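Local coordinates for aminopeptidase N family protein (Idiomarina loihiensis L2TR, PDB 4FGM) that probably acts as a zinc-dependent aminopeptidase of the M61 family, cleaving residues from the N-terminal ends of peptides, at residues 295-300 against 357-362; 301-306 against 374-379; 310-315 against 383-388. All blocks are in the same frame, centred on the assembly; numbering follows the deposited sequence.

Interaction 1: 295-300 against 357-362; sequences EKESYT and LAWTKF
Trp-359 meets Glu-297, Ser-298 and Tyr-299 of segment 295-300, lying across them. Leu-357, at the N-cap of helix 358-362, offers its carbonyl O to Thr-360 N at 3.1 Å and, weakly, to Phe-362 N, the latter closing a wide pi-type turn. Ala-358 follows and packs its methyl on Tyr-376. At Trp-359 the CA-CB bond is directed at segment 295-300, and CG, anti to the carbonyl carbon (chi1 -50°), carries the indole across the chain. Glu-297 CB lies over one face, 3.9 Å from the centroid of the five-membered ring and only 11° off its normal, a CH-pi contact; Glu-297 CG adds a 3.7 Å approach to Trp-359 CG. Ser-298 N sits over the same face nearer the rim, 3.0 Å above the indole plane.

In the fold, 295-300 belongs to the connection between helix 262-277, which carries the HExxH zinc motif, and helix 303-306, just before the third zinc ligand, Glu-307. The indole also meets Trp-36 edge-to-face.

The indole NE1 divides its hydrogen between two acceptors, each bond weak: Ser-298 O, 3.1 Å away near the ring plane with an N-H...O angle of 131°, and a water that also accepts from Thr-300 N at 3.0 Å. Tyr-299 reaches Trp-359 obliquely, CD1 to CD1 at 3.9 Å, while its ring stacks on Phe-356. Farther along, Trp-359 O accepts from Gln-364 NE2, and Phe-362 turns its ring to Tyr-376.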
loop_
_atom_site.group_PDB
_atom_site.type_symbol
_atom_site.label_atom_id
_atom_site.label_comp_id
_atom_site.label_asym_id
_atom_site.label_seq_id
_atom_site.Cartn_x
_atom_site.Cartn_y
_atom_site.Cartn_z
ATOM N N GLU A 295 -0.648 16.333 -12.720
ATOM C CA GLU A 295 0.267 16.516 -13.831
ATOM C C GLU A 295 1.704 16.408 -13.333
ATOM O O GLU A 295 2.612 16.088 -14.096
ATOM C CB GLU A 295 0.058 17.912 -14.434
ATOM C CG GLU A 295 0.596 18.117 -15.843
ATOM C CD GLU A 295 -0.517 18.151 -16.883
ATOM O OE1 GLU A 295 -1.701 18.225 -16.488
ATOM O OE2 GLU A 295 -0.212 18.118 -18.095
ATOM N N LYS A 296 1.896 16.642 -12.040
ATOM C CA LYS A 296 3.238 16.684 -11.470
ATOM C C LYS A 296 3.259 16.206 -10.016
ATOM O O LYS A 296 2.213 15.912 -9.432
ATOM C CB LYS A 296 3.684 18.145 -11.530
ATOM C CG LYS A 296 5.151 18.433 -11.456
ATOM C CD LYS A 296 5.353 19.871 -10.966
ATOM C CE LYS A 296 4.476 20.870 -11.715
ATOM N NZ LYS A 296 4.347 22.159 -10.965
ATOM N N GLU A 297 4.453 16.144 -9.429
ATOM C CA GLU A 297 4.583 15.733 -8.032
ATOM C C GLU A 297 3.796 16.708 -7.141
ATOM O O GLU A 297 3.787 17.916 -7.387
ATOM C CB GLU A 297 6.055 15.733 -7.591
ATOM C CG GLU A 297 6.937 14.683 -8.270
ATOM C CD GLU A 297 7.500 15.139 -9.611
ATOM O OE1 GLU A 297 7.006 16.145 -10.164
ATOM O OE2 GLU A 297 8.433 14.480 -10.113
ATOM N N SER A 298 3.129 16.171 -6.122
ATOM C CA SER A 298 2.359 16.979 -5.181
ATOM C C SER A 298 2.925 16.634 -3.812
ATOM O O SER A 298 2.651 15.572 -3.254
ATOM C CB SER A 298 0.863 16.635 -5.257
ATOM O OG SER A 298 0.089 17.530 -4.467
ATOM N N TYR A 299 3.716 17.554 -3.279
ATOM C CA TYR A 299 4.397 17.353 -2.013
ATOM C C TYR A 299 3.599 17.575 -0.735
ATOM O O TYR A 299 2.866 18.548 -0.610
ATOM C CB TYR A 299 5.641 18.249 -1.981
ATOM C CG TYR A 299 6.553 18.088 -3.180
ATOM C CD1 TYR A 299 7.444 17.018 -3.267
ATOM C CD2 TYR A 299 6.523 19.007 -4.233
ATOM C CE1 TYR A 299 8.282 16.864 -4.370
ATOM C CE2 TYR A 299 7.358 18.864 -5.339
ATOM C CZ TYR A 299 8.237 17.789 -5.402
ATOM O OH TYR A 299 9.064 17.620 -6.497
ATOM N N THR A 300 3.762 16.660 0.212
ATOM C CA THR A 300 3.117 16.759 1.513
ATOM C C THR A 300 3.882 15.874 2.499
ATOM O O THR A 300 4.256 14.748 2.177
ATOM C CB THR A 300 1.629 16.323 1.480
ATOM O OG1 THR A 300 1.078 16.440 2.800
ATOM C CG2 THR A 300 1.489 14.880 1.003
ATOM N N LEU A 357 9.398 13.528 0.339
ATOM C CA LEU A 357 10.128 12.998 -0.804
ATOM C C LEU A 357 9.673 11.592 -1.199
ATOM O O LEU A 357 10.468 10.796 -1.706
ATOM C CB LEU A 357 11.632 12.970 -0.505
ATOM C CG LEU A 357 12.533 14.194 -0.724
ATOM C CD1 LEU A 357 11.739 15.364 -1.260
ATOM C CD2 LEU A 357 13.224 14.550 0.587
ATOM N N ALA A 358 8.402 11.277 -0.979
ATOM C CA ALA A 358 7.910 9.950 -1.334
ATOM C C ALA A 358 8.153 9.674 -2.815
ATOM O O ALA A 358 8.536 8.563 -3.193
ATOM C CB ALA A 358 6.431 9.829 -1.014
ATOM N N TRP A 359 7.954 10.705 -3.634
ATOM C CA TRP A 359 8.113 10.623 -5.084
ATOM C C TRP A 359 9.467 10.134 -5.578
ATOM O O TRP A 359 9.568 9.563 -6.661
ATOM C CB TRP A 359 7.834 11.988 -5.716
ATOM C CG TRP A 359 6.553 12.583 -5.264
ATOM C CD1 TRP A 359 6.357 13.367 -4.163
ATOM C CD2 TRP A 359 5.264 12.382 -5.852
ATOM N NE1 TRP A 359 5.023 13.665 -4.026
ATOM C CE2 TRP A 359 4.329 13.074 -5.047
ATOM C CE3 TRP A 359 4.808 11.683 -6.980
ATOM C CZ2 TRP A 359 2.953 13.085 -5.335
ATOM C CZ3 TRP A 359 3.439 11.694 -7.268
ATOM C CH2 TRP A 359 2.529 12.395 -6.444
ATOM N N THR A 360 10.510 10.364 -4.793
ATOM C CA THR A 360 11.847 9.951 -5.183
ATOM C C THR A 360 12.504 9.018 -4.170
ATOM O O THR A 360 12.745 7.841 -4.450
ATOM C CB THR A 360 12.751 11.175 -5.373
ATOM O OG1 THR A 360 12.703 11.985 -4.191
ATOM C CG2 THR A 360 12.290 11.998 -6.566
ATOM N N LYS A 361 12.789 9.551 -2.990
ATOM C CA LYS A 361 13.437 8.775 -1.943
ATOM C C LYS A 361 12.746 7.469 -1.587
ATOM O O LYS A 361 13.402 6.447 -1.422
ATOM C CB LYS A 361 13.586 9.625 -0.687
ATOM C CG LYS A 361 14.636 10.699 -0.819
ATOM C CD LYS A 361 16.034 10.122 -0.760
ATOM C CE LYS A 361 17.071 11.239 -0.723
ATOM N NZ LYS A 361 18.447 10.713 -0.514
ATOM N N PHE A 362 11.425 7.489 -1.473
ATOM C CA PHE A 362 10.713 6.275 -1.102
ATOM C C PHE A 362 10.288 5.401 -2.276
ATOM O O PHE A 362 10.680 4.245 -2.350
ATOM C CB PHE A 362 9.496 6.622 -0.238
ATOM C CG PHE A 362 8.922 5.445 0.493
ATOM C CD1 PHE A 362 7.893 4.691 -0.067
ATOM C CD2 PHE A 362 9.431 5.070 1.736
ATOM C CE1 PHE A 362 7.375 3.577 0.603
ATOM C CE2 PHE A 362 8.924 3.955 2.416
ATOM C CZ PHE A 362 7.895 3.208 1.849
HETATM O O HOH W 1 5.114 14.212 -0.989
#

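Interaction 2: 301-306 against 374-379; sequences EQLWFY and VSYYAK. With MAE (maleic acid), chain B.
Leu-303 and Tyr-376 lie side by side and point the same way, so the aliphatic chain runs along the phenol instead of meeting it end-on. The setting is the zinc site of an HExxH metallopeptidase, with His-273 and His-277 on helix 262-277 and Glu-307 directly after helix 303-306; the side chain of Tyr-376 is about 4 Å from that of Glu-307. Two points fix the mutual orientation. Leu-303 CB stands over one face of the Tyr-376 ring, 4.0 Å from its centroid and 26° off the normal, a CH-pi contact displaced toward the rim. Leu-303 CD1 continues outward to Tyr-376 CZ at 3.7 Å, which brings the same methyl equally near the OH.

CG of Tyr-376 lies between the backbone N and the carbonyl carbon (chi1 51°), which brings the ring against Leu-303. Backbones come close as well, Trp-304 CA lying 3.9 Å from Tyr-376 O, while the Trp-304 indole leads off toward Val-351 and Thr-352. Leu-303 also touches Ala-358, which joins this buried contact to helix 358-362.

Tyr-377 is directed the other way, its CA-CB bond pointing away from segment 301-306, and its hydroxyl reaches the ligand. The Ser-375 side chain caps the turn leading into helix 378-394: its OG receives Ala-378 N at 3.1 Å almost straight (177°) and, weakly, Tyr-377 N. The position of Tyr-377 at the ligand is consistent with the role of the substrate-facing tyrosine of related zinc aminopeptidases. Tyr-377 OH donates a 2.6 Å hydrogen bond to maleic acid O1, an atom that lies at the ring edge, in the plane of the phenol.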
loop_
_atom_site.group_PDB
_atom_site.type_symbol
_atom_site.label_atom_id
_atom_site.label_comp_id
_atom_site.label_asym_id
_atom_site.label_seq_id
_atom_site.Cartn_x
_atom_site.Cartn_y
_atom_site.Cartn_z
ATOM N N GLU A 301 4.120 16.397 3.695
ATOM C CA GLU A 301 4.846 15.661 4.725
ATOM C C GLU A 301 3.887 14.908 5.632
ATOM O O GLU A 301 4.312 14.328 6.630
ATOM C CB GLU A 301 5.652 16.626 5.591
ATOM C CG GLU A 301 4.768 17.577 6.406
ATOM C CD GLU A 301 5.559 18.442 7.367
ATOM O OE1 GLU A 301 6.496 19.138 6.918
ATOM O OE2 GLU A 301 5.236 18.423 8.575
ATOM N N GLN A 302 2.602 14.911 5.288
ATOM C CA GLN A 302 1.601 14.264 6.127
ATOM C C GLN A 302 1.383 12.753 5.997
ATOM O O GLN A 302 0.536 12.190 6.695
ATOM C CB GLN A 302 0.267 14.987 5.949
ATOM C CG GLN A 302 0.312 16.442 6.389
ATOM C CD GLN A 302 -0.991 17.170 6.143
ATOM O OE1 GLN A 302 -2.061 16.706 6.539
ATOM N NE2 GLN A 302 -0.908 18.322 5.493
ATOM N N LEU A 303 2.135 12.082 5.129
ATOM C CA LEU A 303 1.953 10.641 4.981
ATOM C C LEU A 303 2.290 9.863 6.254
ATOM O O LEU A 303 1.925 8.693 6.382
ATOM C CB LEU A 303 2.771 10.116 3.804
ATOM C CG LEU A 303 2.330 10.647 2.432
ATOM C CD1 LEU A 303 3.104 9.927 1.336
ATOM C CD2 LEU A 303 0.830 10.435 2.239
ATOM N N TRP A 304 2.973 10.504 7.203
ATOM C CA TRP A 304 3.308 9.834 8.461
ATOM C C TRP A 304 1.999 9.563 9.188
ATOM O O TRP A 304 1.881 8.628 9.984
ATOM C CB TRP A 304 4.192 10.720 9.351
ATOM C CG TRP A 304 3.520 11.984 9.842
ATOM C CD1 TRP A 304 3.576 13.228 9.262
ATOM C CD2 TRP A 304 2.695 12.126 11.006
ATOM N NE1 TRP A 304 2.841 14.127 9.996
ATOM C CE2 TRP A 304 2.288 13.481 11.068
ATOM C CE3 TRP A 304 2.260 11.242 12.003
ATOM C CZ2 TRP A 304 1.470 13.971 12.089
ATOM C CZ3 TRP A 304 1.445 11.731 13.023
ATOM C CH2 TRP A 304 1.059 13.085 13.056
ATOM N N PHE A 305 1.012 10.402 8.907
ATOM C CA PHE A 305 -0.288 10.266 9.529
ATOM C C PHE A 305 -1.222 9.431 8.654
ATOM O O PHE A 305 -1.808 8.440 9.109
ATOM C CB PHE A 305 -0.878 11.663 9.795
ATOM C CG PHE A 305 -2.295 11.642 10.305
ATOM C CD1 PHE A 305 -3.377 11.620 9.414
ATOM C CD2 PHE A 305 -2.549 11.616 11.674
ATOM C CE1 PHE A 305 -4.694 11.570 9.885
ATOM C CE2 PHE A 305 -3.858 11.565 12.159
ATOM C CZ PHE A 305 -4.938 11.542 11.262
ATOM N N TYR A 306 -1.343 9.816 7.391
ATOM C CA TYR A 306 -2.226 9.104 6.482
ATOM C C TYR A 306 -1.810 7.669 6.188
ATOM O O TYR A 306 -2.653 6.816 5.917
ATOM C CB TYR A 306 -2.411 9.933 5.209
ATOM C CG TYR A 306 -3.296 11.114 5.500
ATOM C CD1 TYR A 306 -4.646 10.924 5.816
ATOM C CD2 TYR A 306 -2.775 12.402 5.590
ATOM C CE1 TYR A 306 -5.450 11.985 6.224
ATOM C CE2 TYR A 306 -3.572 13.473 6.001
ATOM C CZ TYR A 306 -4.909 13.252 6.321
ATOM O OH TYR A 306 -5.696 14.283 6.774
ATOM N N VAL A 374 13.893 6.470 5.918
ATOM C CA VAL A 374 13.097 5.867 6.973
ATOM C C VAL A 374 11.700 5.662 6.392
ATOM O O VAL A 374 11.294 6.384 5.488
ATOM C CB VAL A 374 13.045 6.777 8.226
ATOM C CG1 VAL A 374 12.234 8.037 7.940
ATOM C CG2 VAL A 374 12.471 5.998 9.407
ATOM N N SER A 375 10.976 4.669 6.889
ATOM C CA SER A 375 9.638 4.385 6.383
ATOM C C SER A 375 8.578 5.187 7.125
ATOM O O SER A 375 8.426 5.049 8.344
ATOM C CB SER A 375 9.336 2.889 6.521
ATOM O OG SER A 375 8.038 2.569 6.048
ATOM N N TYR A 376 7.847 6.031 6.404
ATOM C CA TYR A 376 6.794 6.812 7.042
ATOM C C TYR A 376 5.635 5.880 7.365
ATOM O O TYR A 376 4.722 6.235 8.113
ATOM C CB TYR A 376 6.347 7.982 6.153
ATOM C CG TYR A 376 5.994 7.636 4.721
ATOM C CD1 TYR A 376 4.755 7.076 4.398
ATOM C CD2 TYR A 376 6.890 7.908 3.679
ATOM C CE1 TYR A 376 4.413 6.802 3.074
ATOM C CE2 TYR A 376 6.560 7.637 2.351
ATOM C CZ TYR A 376 5.319 7.085 2.057
ATOM O OH TYR A 376 4.987 6.822 0.749
ATOM N N TYR A 377 5.695 4.669 6.813
ATOM C CA TYR A 377 4.685 3.651 7.076
ATOM C C TYR A 377 4.990 3.050 8.441
ATOM O O TYR A 377 4.183 3.125 9.366
ATOM C CB TYR A 377 4.761 2.519 6.048
ATOM C CG TYR A 377 4.066 2.779 4.742
ATOM C CD1 TYR A 377 2.693 2.569 4.606
ATOM C CD2 TYR A 377 4.782 3.205 3.626
ATOM C CE1 TYR A 377 2.052 2.772 3.388
ATOM C CE2 TYR A 377 4.151 3.410 2.406
ATOM C CZ TYR A 377 2.790 3.188 2.296
ATOM O OH TYR A 377 2.175 3.354 1.086
ATOM N N ALA A 378 6.175 2.449 8.543
ATOM C CA ALA A 378 6.619 1.782 9.767
ATOM C C ALA A 378 6.834 2.721 10.946
ATOM O O ALA A 378 6.309 2.478 12.034
ATOM C CB ALA A 378 7.890 0.983 9.492
ATOM N N LYS A 379 7.600 3.791 10.748
ATOM C CA LYS A 379 7.822 4.711 11.851
ATOM C C LYS A 379 6.527 5.449 12.199
ATOM O O LYS A 379 6.282 5.777 13.362
ATOM C CB LYS A 379 8.934 5.711 11.535
ATOM C CG LYS A 379 9.355 6.482 12.774
ATOM C CD LYS A 379 10.567 7.360 12.557
ATOM C CE LYS A 379 10.953 8.047 13.865
ATOM N NZ LYS A 379 12.177 8.890 13.731
HETATM C C1 MAE B . -1.081 2.203 0.394
HETATM O O1 MAE B . -0.420 3.250 0.719
HETATM O O2 MAE B . -2.291 2.147 0.711
HETATM C C2 MAE B . -0.375 1.155 -0.377
HETATM C C3 MAE B . 0.042 1.119 -1.641
HETATM C C4 MAE B . -0.100 2.176 -2.636
HETATM O O3 MAE B . -0.672 3.270 -2.468
HETATM O O4 MAE B . 0.455 1.930 -3.726
#

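Interaction 3: 310-315 against 383-388; sequences TSYFDD and IALSLD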
loop_
_atom_site.group_PDB
_atom_site.type_symbol
_atom_site.label_atom_id
_atom_site.label_comp_id
_atom_site.label_asym_id
_atom_site.label_seq_id
_atom_site.Cartn_x
_atom_site.Cartn_y
_atom_site.Cartn_z
ATOM N N THR A 310 -2.758 4.362 9.652
ATOM C CA THR A 310 -3.358 3.221 8.970
ATOM C C THR A 310 -2.496 1.968 9.139
ATOM O O THR A 310 -3.012 0.856 9.272
ATOM C CB THR A 310 -3.525 3.510 7.470
ATOM O OG1 THR A 310 -4.108 4.811 7.301
ATOM C CG2 THR A 310 -4.419 2.449 6.818
ATOM N N SER A 311 -1.178 2.156 9.145
ATOM C CA SER A 311 -0.264 1.031 9.302
ATOM C C SER A 311 -0.243 0.497 10.726
ATOM O O SER A 311 0.297 -0.574 10.979
ATOM C CB SER A 311 1.149 1.415 8.870
ATOM O OG SER A 311 1.201 1.571 7.463
ATOM N N TYR A 312 -0.825 1.245 11.656
ATOM C CA TYR A 312 -0.897 0.794 13.043
ATOM C C TYR A 312 -2.237 0.097 13.238
ATOM O O TYR A 312 -2.320 -0.965 13.850
ATOM C CB TYR A 312 -0.798 1.979 14.004
ATOM C CG TYR A 312 -1.273 1.670 15.410
ATOM C CD1 TYR A 312 -0.544 0.824 16.246
ATOM C CD2 TYR A 312 -2.452 2.235 15.908
ATOM C CE1 TYR A 312 -0.973 0.550 17.544
ATOM C CE2 TYR A 312 -2.890 1.971 17.202
ATOM C CZ TYR A 312 -2.146 1.128 18.017
ATOM O OH TYR A 312 -2.567 0.875 19.303
ATOM N N PHE A 313 -3.289 0.691 12.694
ATOM C CA PHE A 313 -4.619 0.122 12.844
ATOM C C PHE A 313 -4.919 -1.123 12.016
ATOM O O PHE A 313 -5.687 -1.976 12.467
ATOM C CB PHE A 313 -5.679 1.207 12.602
ATOM C CG PHE A 313 -5.873 2.126 13.785
ATOM C CD1 PHE A 313 -6.420 1.646 14.971
ATOM C CD2 PHE A 313 -5.489 3.460 13.723
ATOM C CE1 PHE A 313 -6.568 2.480 16.089
ATOM C CE2 PHE A 313 -5.632 4.304 14.836
ATOM C CZ PHE A 313 -6.180 3.813 16.017
ATOM N N ASP A 314 -4.322 -1.261 10.830
ATOM C CA ASP A 314 -4.608 -2.456 10.029
ATOM C C ASP A 314 -4.366 -3.748 10.815
ATOM O O ASP A 314 -5.122 -4.708 10.681
ATOM C CB ASP A 314 -3.822 -2.478 8.698
ATOM C CG ASP A 314 -2.322 -2.255 8.871
ATOM O OD1 ASP A 314 -1.768 -2.554 9.951
ATOM O OD2 ASP A 314 -1.689 -1.792 7.896
ATOM N N ASP A 315 -3.328 -3.767 11.645
ATOM C CA ASP A 315 -3.034 -4.943 12.459
ATOM C C ASP A 315 -3.778 -4.901 13.798
ATOM O O ASP A 315 -4.390 -5.886 14.214
ATOM C CB ASP A 315 -1.529 -5.062 12.732
ATOM C CG ASP A 315 -0.723 -5.338 11.478
ATOM O OD1 ASP A 315 -1.178 -6.159 10.658
ATOM O OD2 ASP A 315 0.368 -4.749 11.322
ATOM N N ILE A 383 4.729 5.755 15.809
ATOM C CA ILE A 383 4.291 7.034 16.346
ATOM C C ILE A 383 2.860 6.840 16.833
ATOM O O ILE A 383 2.509 7.231 17.948
ATOM C CB ILE A 383 4.304 8.130 15.263
ATOM C CG1 ILE A 383 5.746 8.535 14.951
ATOM C CG2 ILE A 383 3.459 9.323 15.714
ATOM C CD1 ILE A 383 5.869 9.663 13.941
ATOM N N ALA A 384 2.035 6.224 15.989
ATOM C CA ALA A 384 0.639 5.965 16.333
ATOM C C ALA A 384 0.567 5.123 17.604
ATOM O O ALA A 384 -0.263 5.374 18.473
ATOM C CB ALA A 384 -0.070 5.241 15.176
ATOM N N LEU A 385 1.436 4.121 17.702
ATOM C CA LEU A 385 1.474 3.253 18.876
ATOM C C LEU A 385 1.751 4.086 20.118
ATOM O O LEU A 385 1.106 3.914 21.154
ATOM C CB LEU A 385 2.579 2.207 18.739
ATOM C CG LEU A 385 2.936 1.467 20.033
ATOM C CD1 LEU A 385 1.851 0.446 20.357
ATOM C CD2 LEU A 385 4.288 0.787 19.878
ATOM N N SER A 386 2.722 4.987 20.000
ATOM C CA SER A 386 3.111 5.847 21.106
ATOM C C SER A 386 1.954 6.734 21.554
ATOM O O SER A 386 1.635 6.794 22.740
ATOM C CB SER A 386 4.301 6.719 20.702
ATOM O OG SER A 386 5.387 5.926 20.253
ATOM N N LEU A 387 1.326 7.417 20.601
ATOM C CA LEU A 387 0.207 8.300 20.914
ATOM C C LEU A 387 -0.933 7.556 21.604
ATOM O O LEU A 387 -1.509 8.048 22.573
ATOM C CB LEU A 387 -0.316 8.972 19.641
ATOM C CG LEU A 387 0.593 9.977 18.930
ATOM C CD1 LEU A 387 -0.075 10.437 17.639
ATOM C CD2 LEU A 387 0.863 11.171 19.836
ATOM N N ASP A 388 -1.256 6.368 21.111
ATOM C CA ASP A 388 -2.336 5.593 21.702
ATOM C C ASP A 388 -2.029 5.277 23.167
ATOM O O ASP A 388 -2.883 5.425 24.037
ATOM C CB ASP A 388 -2.548 4.295 20.915
ATOM C CG ASP A 388 -3.946 3.728 21.088
ATOM O OD1 ASP A 388 -4.785 4.380 21.747
ATOM O OD2 ASP A 388 -4.213 2.632 20.554
#
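Tyr-312 contributes the largest share of the buried surface, and Ala-384 and Asp-388, one turn apart on the facing helix, receive its two ends. At the base, Tyr-312 CB rests against Ala-384 CB at 3.5 Å, the tight point of the apolar contact; the axes of segments 310-315 and 383-388 approach to 9.2 Å, with 73° between their directions. With CG opposite the backbone N (chi1 163°), the ring projects from helix 310-315 across the neighbouring helix. Leu-385 covers part of one ring face: its CA lies 4.3 Å from the ring centroid, close enough to the normal for a CH-pi contact, and its CD1 reaches Tyr-312 CE1 at 4.0 Å.

At the far end, Tyr-312 OH donates to Asp-388 OD2 at 2.7 Å, using the anti lone pair of that oxygen. The acceptor lies near the ring plane, yet ring and carboxylate planes stand 86° apart. Both groups have second partners: the hydroxyl is also hydrogen-bonded to Trp-584 NE1, while Asp-388 OD1 takes a salt bridge from Arg-392 NE and a hydrogen bond from Leu-401 N. The carboxylate is therefore gripped at both oxygens within a buried interface, which probably favours its charged form. A phenylalanine in place of Tyr-312 would probably keep the contact with Ala-384 but leave Asp-388 OD2 without this donor and Trp-584 NE1 without its acceptor.

Helix 308-320 faces two further helices: Thr-310 and Ser-311 pack against helix 262-277, and Asp-314 OD2 hydrogen-bonds ND1 of the zinc ligand His-273, a residue of that helix, while Tyr-312 and Asp-315 touch Tyr-329 of helix 326-342. Helix 378-394 in turn packs Ile-383 and Leu-387 against helix 437-445.

Overall arrangement
All three contacts cross along the chain: the segments 295-300, 301-306 and 310-315 come first, and 357-362, 374-379 and 383-388 follow in the same order, with a largely helical intervening part. Interaction 2 is central, its centre 13 Å from that of interaction 1 and 11 Å from that of interaction 3, whereas interactions 1 and 3 are 23 Å apart and do not touch. Tyr-377 bridges the series, its CD2 lying 3.6 Å from Phe-362 CZ and its CD1 3.4 Å from Ser-311 OG. Interactions 2 and 3 share helix 378-394. The three contacts together join the chain on both sides of the zinc ligand Glu-307 to the part that carries Tyr-377 of the ligand pocket.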